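Local coordinates for protein predicted sugar phosphatases of the HAD superfamily (Cytophaga hutchinsonii, PDB 2HX1) that is probably a sugar phosphatase of the HAD superfamily, a magnesium-binding hydrolase expected to remove phosphate from phosphorylated sugars, at residues N134-L139 and N151-L156; A164-T169 and G186-I191. All coordinates share one frame; numbering follows the deposited sequence.

Contact 1: residues N134-L139 and N151-L156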
ATOM      1  N   ASN A 134      19.420 -17.778  12.923  1.00 26.72           N
ATOM      2  CA  ASN A 134      19.669 -17.770  11.477  1.00 25.46           C
ATOM      3  C   ASN A 134      18.397 -17.747  10.652  1.00 25.17           C
ATOM      4  O   ASN A 134      18.447 -17.634   9.426  1.00 25.38           O
ATOM      5  CB  ASN A 134      20.518 -18.989  11.121  1.00 26.48           C
ATOM      6  CG  ASN A 134      21.884 -18.950  11.777  1.00 28.39           C
ATOM      7  OD1 ASN A 134      22.403 -17.885  12.102  1.00 30.18           O
ATOM      8  ND2 ASN A 134      22.452 -20.109  12.002  1.00 32.27           N
ATOM      9  N   ALA A 135      17.248 -17.837  11.318  1.00 25.25           N
ATOM     10  CA  ALA A 135      15.962 -17.684  10.632  1.00 23.96           C
ATOM     11  C   ALA A 135      14.856 -17.432  11.646  1.00 24.24           C
ATOM     12  O   ALA A 135      14.977 -17.754  12.842  1.00 24.23           O
ATOM     13  CB  ALA A 135      15.616 -18.936   9.738  1.00 21.75           C
ATOM     14  N   LEU A 136      13.769 -16.868  11.152  1.00 22.88           N
ATOM     15  CA  LEU A 136      12.559 -16.673  11.938  1.00 21.55           C
ATOM     16  C   LEU A 136      11.409 -17.329  11.194  1.00 19.96           C
ATOM     17  O   LEU A 136      11.221 -17.053  10.011  1.00 20.43           O
ATOM     18  CB  LEU A 136      12.273 -15.177  12.095  1.00 19.79           C
ATOM     19  CG  LEU A 136      10.886 -14.796  12.620  1.00 20.17           C
ATOM     20  CD1 LEU A 136      10.759 -15.254  14.085  1.00 13.83           C
ATOM     21  CD2 LEU A 136      10.650 -13.293  12.463  1.00 22.44           C
ATOM     22  N   VAL A 137      10.633 -18.168  11.876  1.00 19.68           N
ATOM     23  CA  VAL A 137       9.375 -18.690  11.292  1.00 22.17           C
ATOM     24  C   VAL A 137       8.147 -18.307  12.090  1.00 21.23           C
ATOM     25  O   VAL A 137       8.138 -18.402  13.311  1.00 23.77           O
ATOM     26  CB  VAL A 137       9.434 -20.205  11.097  1.00 20.85           C
ATOM     27  CG1 VAL A 137      10.539 -20.510  10.161  1.00 27.38           C
ATOM     28  CG2 VAL A 137       9.683 -20.933  12.424  1.00 25.01           C
ATOM     29  N   LEU A 138       7.117 -17.848  11.391  1.00 20.46           N
ATOM     30  CA  LEU A 138       5.800 -17.577  11.979  1.00 22.01           C
ATOM     31  C   LEU A 138       4.869 -18.788  11.724  1.00 22.48           C
ATOM     32  O   LEU A 138       4.627 -19.168  10.579  1.00 19.64           O
ATOM     33  CB  LEU A 138       5.222 -16.265  11.418  1.00 20.52           C
ATOM     34  CG  LEU A 138       5.441 -15.025  12.297  1.00 15.54           C
ATOM     35  CD1 LEU A 138       6.912 -14.949  12.687  1.00 18.30           C
ATOM     36  CD2 LEU A 138       4.992 -13.756  11.597  1.00 21.43           C
ATOM     37  N   LEU A 139       4.410 -19.433  12.802  1.00 22.29           N
ATOM     38  CA  LEU A 139       3.737 -20.754  12.694  1.00 22.97           C
ATOM     39  C   LEU A 139       2.283 -20.756  13.186  1.00 22.58           C
ATOM     40  O   LEU A 139       1.444 -21.490  12.640  1.00 22.68           O
ATOM     41  CB  LEU A 139       4.501 -21.827  13.481  1.00 21.42           C
ATOM     42  CG  LEU A 139       5.938 -22.131  13.050  1.00 25.82           C
ATOM     43  CD1 LEU A 139       6.587 -22.951  14.122  1.00 23.47           C
ATOM     44  CD2 LEU A 139       5.962 -22.882  11.709  1.00 20.70           C
ATOM     45  N   ASN A 151       7.062  -6.933  19.428  1.00 21.68           N
ATOM     46  CA  ASN A 151       8.169  -6.017  19.652  1.00 22.54           C
ATOM     47  C   ASN A 151       9.515  -6.692  19.505  1.00 21.40           C
ATOM     48  O   ASN A 151      10.375  -6.180  18.769  1.00 21.70           O
ATOM     49  CB  ASN A 151       8.048  -5.311  20.995  1.00 21.49           C
ATOM     50  CG  ASN A 151       7.159  -4.092  20.924  1.00 24.98           C
ATOM     51  OD1 ASN A 151       7.481  -3.128  20.218  1.00 19.21           O
ATOM     52  ND2 ASN A 151       6.051  -4.105  21.675  1.00 14.05           N
ATOM     53  N   LYS A 152       9.719  -7.843  20.146  1.00 21.29           N
ATOM     54  CA  LYS A 152      11.023  -8.535  20.001  1.00 24.25           C
ATOM     55  C   LYS A 152      11.282  -8.960  18.548  1.00 22.19           C
ATOM     56  O   LYS A 152      12.402  -8.931  18.108  1.00 21.67           O
ATOM     57  CB  LYS A 152      11.127  -9.794  20.890  1.00 25.61           C
ATOM     58  CG  LYS A 152      11.511  -9.549  22.345  1.00 34.28           C
ATOM     59  CD  LYS A 152      11.772 -10.890  23.118  1.00 30.75           C
ATOM     60  CE  LYS A 152      13.037 -10.794  24.013  1.00 39.68           C
ATOM     61  NZ  LYS A 152      13.146 -11.824  25.115  1.00 44.34           N
ATOM     62  N   THR A 153      10.245  -9.361  17.809  1.00 22.95           N
ATOM     63  CA  THR A 153      10.416  -9.775  16.404  1.00 22.06           C
ATOM     64  C   THR A 153      10.806  -8.594  15.518  1.00 22.11           C
ATOM     65  O   THR A 153      11.700  -8.695  14.665  1.00 20.43           O
ATOM     66  CB  THR A 153       9.133 -10.416  15.861  1.00 26.89           C
ATOM     67  OG1 THR A 153       8.850 -11.571  16.642  1.00 25.83           O
ATOM     68  CG2 THR A 153       9.277 -10.833  14.385  1.00 20.71           C
ATOM     69  N   VAL A 154      10.190  -7.444  15.757  1.00 22.22           N
ATOM     70  CA  VAL A 154      10.611  -6.235  15.057  1.00 20.24           C
ATOM     71  C   VAL A 154      12.106  -6.008  15.286  1.00 21.70           C
ATOM     72  O   VAL A 154      12.866  -5.827  14.328  1.00 24.12           O
ATOM     73  CB  VAL A 154       9.744  -4.993  15.434  1.00 23.42           C
ATOM     74  CG1 VAL A 154      10.404  -3.648  15.033  1.00 17.92           C
ATOM     75  CG2 VAL A 154       8.386  -5.099  14.793  1.00 16.98           C
ATOM     76  N   ASN A 155      12.544  -6.055  16.544  1.00 22.19           N
ATOM     77  CA  ASN A 155      13.939  -5.810  16.838  1.00 22.01           C
ATOM     78  C   ASN A 155      14.890  -6.912  16.331  1.00 23.34           C
ATOM     79  O   ASN A 155      16.004  -6.618  15.897  1.00 20.23           O
ATOM     80  CB  ASN A 155      14.114  -5.588  18.321  1.00 22.35           C
ATOM     81  CG  ASN A 155      13.561  -4.250  18.760  1.00 22.29           C
ATOM     82  OD1 ASN A 155      13.984  -3.205  18.249  1.00 21.57           O
ATOM     83  ND2 ASN A 155      12.590  -4.276  19.674  1.00 22.46           N
ATOM     84  N   LEU A 156      14.428  -8.167  16.370  1.00 24.40           N
ATOM     85  CA  LEU A 156      15.212  -9.288  15.863  1.00 22.69           C
ATOM     86  C   LEU A 156      15.540  -9.095  14.396  1.00 24.05           C
ATOM     87  O   LEU A 156      16.679  -9.325  13.967  1.00 23.14           O
ATOM     88  CB  LEU A 156      14.430 -10.584  16.021  1.00 22.90           C
ATOM     89  CG  LEU A 156      15.079 -11.839  15.440  1.00 26.73           C
ATOM     90  CD1 LEU A 156      16.471 -12.100  16.071  1.00 18.07           C
ATOM     91  CD2 LEU A 156      14.118 -12.993  15.672  1.00 17.16           C
TER
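L136 of the strand reaches across to T153 and L156, one turn apart on helix 146-159. The contact is wholly apolar: no hydrogen bond joins the two segments, and methyl groups do all the touching. The two side chains of L136 and T153 cross at about a right angle, and L136 CD2 comes to 3.4 Å from T153 CG2, closer than carbons usually pack. L136 CD1, the other branch of the fork, lies a looser 4.3 Å from L156 CD2. A branched leucine suits this place because its two methyls can serve two helix residues at once. With CG anti to the backbone N (chi1 167°), L136 extends from the sheet toward the helix, spanning an 8.5 Å separation between L136 CA and T153 CA.

The polar part of T153 is dealt with inside the helix. Its OG1 sits beside the backbone N (chi1 -61°) and hydrogen-bonds to D149 O, one turn earlier, while CG2, anti to the backbone N, is presented to the leucine. Threonine can thus be buried here, with its methyl in the core and its hydroxyl satisfied locally. T153 also packs on L103 of the adjacent strand and on I191 of helix 184-195.

Elsewhere on the helix, N151 and N155 use their OD1 atoms to accept backbone N-H groups of a second subunit, from I182 and V180 respectively. Strand 133-138, helix 146-159 and strand 164-167 form a beta-alpha-beta crossover, its helix packed on the parallel sheet through apolar groups, in what is probably the cap domain of this HAD phosphatase.

Contact 2: residues A164-T169 and G186-I191; sequences AIVANT and GVATMI
In the alpha/beta domain, built on a parallel sheet, that probably caps the active site, V166 and A188 pack helix 184-195 against strand 164-167. V166 CG1 lies 3.6 Å from A188 CB, the tightest approach between the two segments, and V166 CG2 is at 4.2 Å from the same methyl. The valine holds CG1 between its backbone N and carbonyl carbon (chi1 65°), which turns that branch onto the alanine. Small residues fit such close packing: V166 CA and A188 CA are 7.0 Å apart, and a single methyl on the helix fills the gap. A188 also touches L138 of the neighbouring strand and R201 on the other flank.

Beyond the strand, the chain makes an inverse gamma turn centred on N168, whose OD1 and ND2 are hydrogen-bonded to R201 NH1 and K204 O respectively. The turn delivers T169 to the beginning of the helix. The T169 side chain comes within about 3 Å of a bound HEPES buffer molecule and about 9 Å of the magnesium ion, consistent with a place at the edge of the active-site cleft. T169 OG1 accepts a hydrogen bond from the backbone N of G185 and stands 4.5 Å from G186 N.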
ATOM      1  N   ALA A 164      12.747 -14.287   7.079  1.00 21.98           N
ATOM      2  CA  ALA A 164      11.524 -14.364   7.858  1.00 20.47           C
ATOM      3  C   ALA A 164      10.489 -15.079   6.987  1.00 20.66           C
ATOM      4  O   ALA A 164      10.206 -14.628   5.863  1.00 17.85           O
ATOM      5  CB  ALA A 164      11.037 -12.971   8.260  1.00 19.34           C
ATOM      6  N   ILE A 165       9.968 -16.202   7.492  1.00 20.28           N
ATOM      7  CA  ILE A 165       9.092 -17.122   6.727  1.00 21.35           C
ATOM      8  C   ILE A 165       7.700 -17.246   7.401  1.00 20.39           C
ATOM      9  O   ILE A 165       7.584 -17.384   8.633  1.00 19.48           O
ATOM     10  CB  ILE A 165       9.750 -18.541   6.635  1.00 23.87           C
ATOM     11  CG1 ILE A 165      11.116 -18.480   5.965  1.00 24.79           C
ATOM     12  CG2 ILE A 165       8.905 -19.563   5.830  1.00 20.36           C
ATOM     13  CD1 ILE A 165      11.924 -19.722   6.207  1.00 25.13           C
ATOM     14  N   VAL A 166       6.640 -17.231   6.607  1.00 22.18           N
ATOM     15  CA  VAL A 166       5.303 -17.553   7.101  1.00 20.54           C
ATOM     16  C   VAL A 166       4.531 -18.287   6.002  1.00 19.88           C
ATOM     17  O   VAL A 166       4.791 -18.071   4.828  1.00 20.61           O
ATOM     18  CB  VAL A 166       4.540 -16.231   7.548  1.00 19.55           C
ATOM     19  CG1 VAL A 166       4.262 -15.292   6.343  1.00 21.57           C
ATOM     20  CG2 VAL A 166       3.227 -16.560   8.297  1.00 17.21           C
ATOM     21  N   ALA A 167       3.578 -19.133   6.392  1.00 20.13           N
ATOM     22  CA  ALA A 167       2.556 -19.686   5.481  1.00 21.55           C
ATOM     23  C   ALA A 167       1.632 -18.556   5.042  1.00 23.44           C
ATOM     24  O   ALA A 167       1.233 -17.723   5.862  1.00 24.67           O
ATOM     25  CB  ALA A 167       1.723 -20.747   6.182  1.00 19.44           C
ATOM     26  N   ASN A 168       1.267 -18.553   3.771  1.00 24.94           N
ATOM     27  CA  ASN A 168       0.467 -17.475   3.198  1.00 23.71           C
ATOM     28  C   ASN A 168      -1.002 -17.640   3.550  1.00 24.24           C
ATOM     29  O   ASN A 168      -1.849 -17.785   2.665  1.00 22.25           O
ATOM     30  CB  ASN A 168       0.633 -17.445   1.686  1.00 21.21           C
ATOM     31  CG  ASN A 168       0.111 -16.169   1.081  1.00 26.36           C
ATOM     32  OD1 ASN A 168       0.331 -15.101   1.624  1.00 25.39           O
ATOM     33  ND2 ASN A 168      -0.582 -16.271  -0.044  1.00 23.39           N
ATOM     34  N   THR A 169      -1.319 -17.598   4.839  1.00 22.16           N
ATOM     35  CA  THR A 169      -2.694 -17.828   5.246  1.00 22.85           C
ATOM     36  C   THR A 169      -3.457 -16.524   4.996  1.00 23.17           C
ATOM     37  O   THR A 169      -2.867 -15.470   4.703  1.00 22.91           O
ATOM     38  CB  THR A 169      -2.808 -18.251   6.739  1.00 21.71           C
ATOM     39  OG1 THR A 169      -2.635 -17.111   7.588  1.00 21.61           O
ATOM     40  CG2 THR A 169      -1.771 -19.356   7.127  1.00 18.28           C
ATOM     41  N   GLY A 186      -1.757 -12.983   9.064  1.00 22.46           N
ATOM     42  CA  GLY A 186      -2.164 -11.634   9.452  1.00 21.76           C
ATOM     43  C   GLY A 186      -1.165 -11.022  10.401  1.00 21.84           C
ATOM     44  O   GLY A 186      -0.870  -9.850  10.308  1.00 21.11           O
ATOM     45  N   VAL A 187      -0.627 -11.824  11.307  1.00 21.08           N
ATOM     46  CA  VAL A 187       0.454 -11.360  12.167  1.00 21.28           C
ATOM     47  C   VAL A 187       1.664 -10.903  11.331  1.00 21.95           C
ATOM     48  O   VAL A 187       2.274  -9.881  11.632  1.00 21.76           O
ATOM     49  CB  VAL A 187       0.861 -12.444  13.191  1.00 21.28           C
ATOM     50  CG1 VAL A 187       2.130 -12.040  13.993  1.00 16.30           C
ATOM     51  CG2 VAL A 187      -0.282 -12.705  14.122  1.00 17.54           C
ATOM     52  N   ALA A 188       2.030 -11.674  10.305  1.00 20.67           N
ATOM     53  CA  ALA A 188       3.098 -11.271   9.398  1.00 17.48           C
ATOM     54  C   ALA A 188       2.721  -9.960   8.732  1.00 18.04           C
ATOM     55  O   ALA A 188       3.539  -9.058   8.663  1.00 17.15           O
ATOM     56  CB  ALA A 188       3.367 -12.375   8.343  1.00 16.45           C
ATOM     57  N   THR A 189       1.479  -9.858   8.243  1.00 19.84           N
ATOM     58  CA  THR A 189       1.001  -8.645   7.589  1.00 21.23           C
ATOM     59  C   THR A 189       1.170  -7.415   8.498  1.00 22.09           C
ATOM     60  O   THR A 189       1.577  -6.338   8.037  1.00 23.06           O
ATOM     61  CB  THR A 189      -0.481  -8.801   7.150  1.00 22.26           C
ATOM     62  OG1 THR A 189      -0.577  -9.806   6.129  1.00 21.37           O
ATOM     63  CG2 THR A 189      -1.038  -7.495   6.620  1.00 17.45           C
HETATM   64  N   MSE A 190       0.848  -7.589   9.784  1.00 21.93           N
HETATM   65  CA  MSE A 190       0.955  -6.519  10.775  1.00 22.11           C
HETATM   66  C   MSE A 190       2.378  -6.130  10.997  1.00 19.92           C
HETATM   67  O   MSE A 190       2.690  -4.953  11.099  1.00 23.23           O
HETATM   68  CB  MSE A 190       0.389  -6.989  12.099  1.00 20.30           C
HETATM   69  CG  MSE A 190      -1.116  -7.092  12.074  1.00 30.79           C
HETATM   70 SE   MSE A 190      -1.872  -7.753  13.749  0.70 29.33          SE
HETATM   71  CE  MSE A 190      -0.476  -8.574  14.633  1.00 40.72           C
ATOM     72  N   ILE A 191       3.251  -7.123  11.128  1.00 20.24           N
ATOM     73  CA  ILE A 191       4.675  -6.855  11.260  1.00 20.03           C
ATOM     74  C   ILE A 191       5.177  -6.076  10.041  1.00 20.96           C
ATOM     75  O   ILE A 191       5.906  -5.071  10.146  1.00 21.25           O
ATOM     76  CB  ILE A 191       5.461  -8.154  11.412  1.00 21.81           C
ATOM     77  CG1 ILE A 191       5.135  -8.831  12.768  1.00 25.76           C
ATOM     78  CG2 ILE A 191       6.969  -7.863  11.326  1.00 16.03           C
ATOM     79  CD1 ILE A 191       5.590 -10.342  12.845  1.00 20.97           C
TER

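How the contacts relate
Contacts 1 and 2 have centres about 11 Å apart, and both segments of contact 1 precede those of contact 2 in the chain, helix 146-159 leading into strand 164-167. Both attach a helix to the five-stranded parallel sheet, in which strands 133-138 and 164-167 are neighbours. Probable backbone hydrogen bonds knit them, L138 N to I165 O at 2.8 Å and L136 O to I165 N at 2.9 Å. L138 CD2 meets I191 CD1 at 3.7 Å, strand to helix; I191 also touches T153, giving both helices one hydrophobic layer. Both contacts touch a second subunit, apart from the six-stranded sheet, where D20 and D233, just past the ends of two strands, bind the magnesium ion with F22.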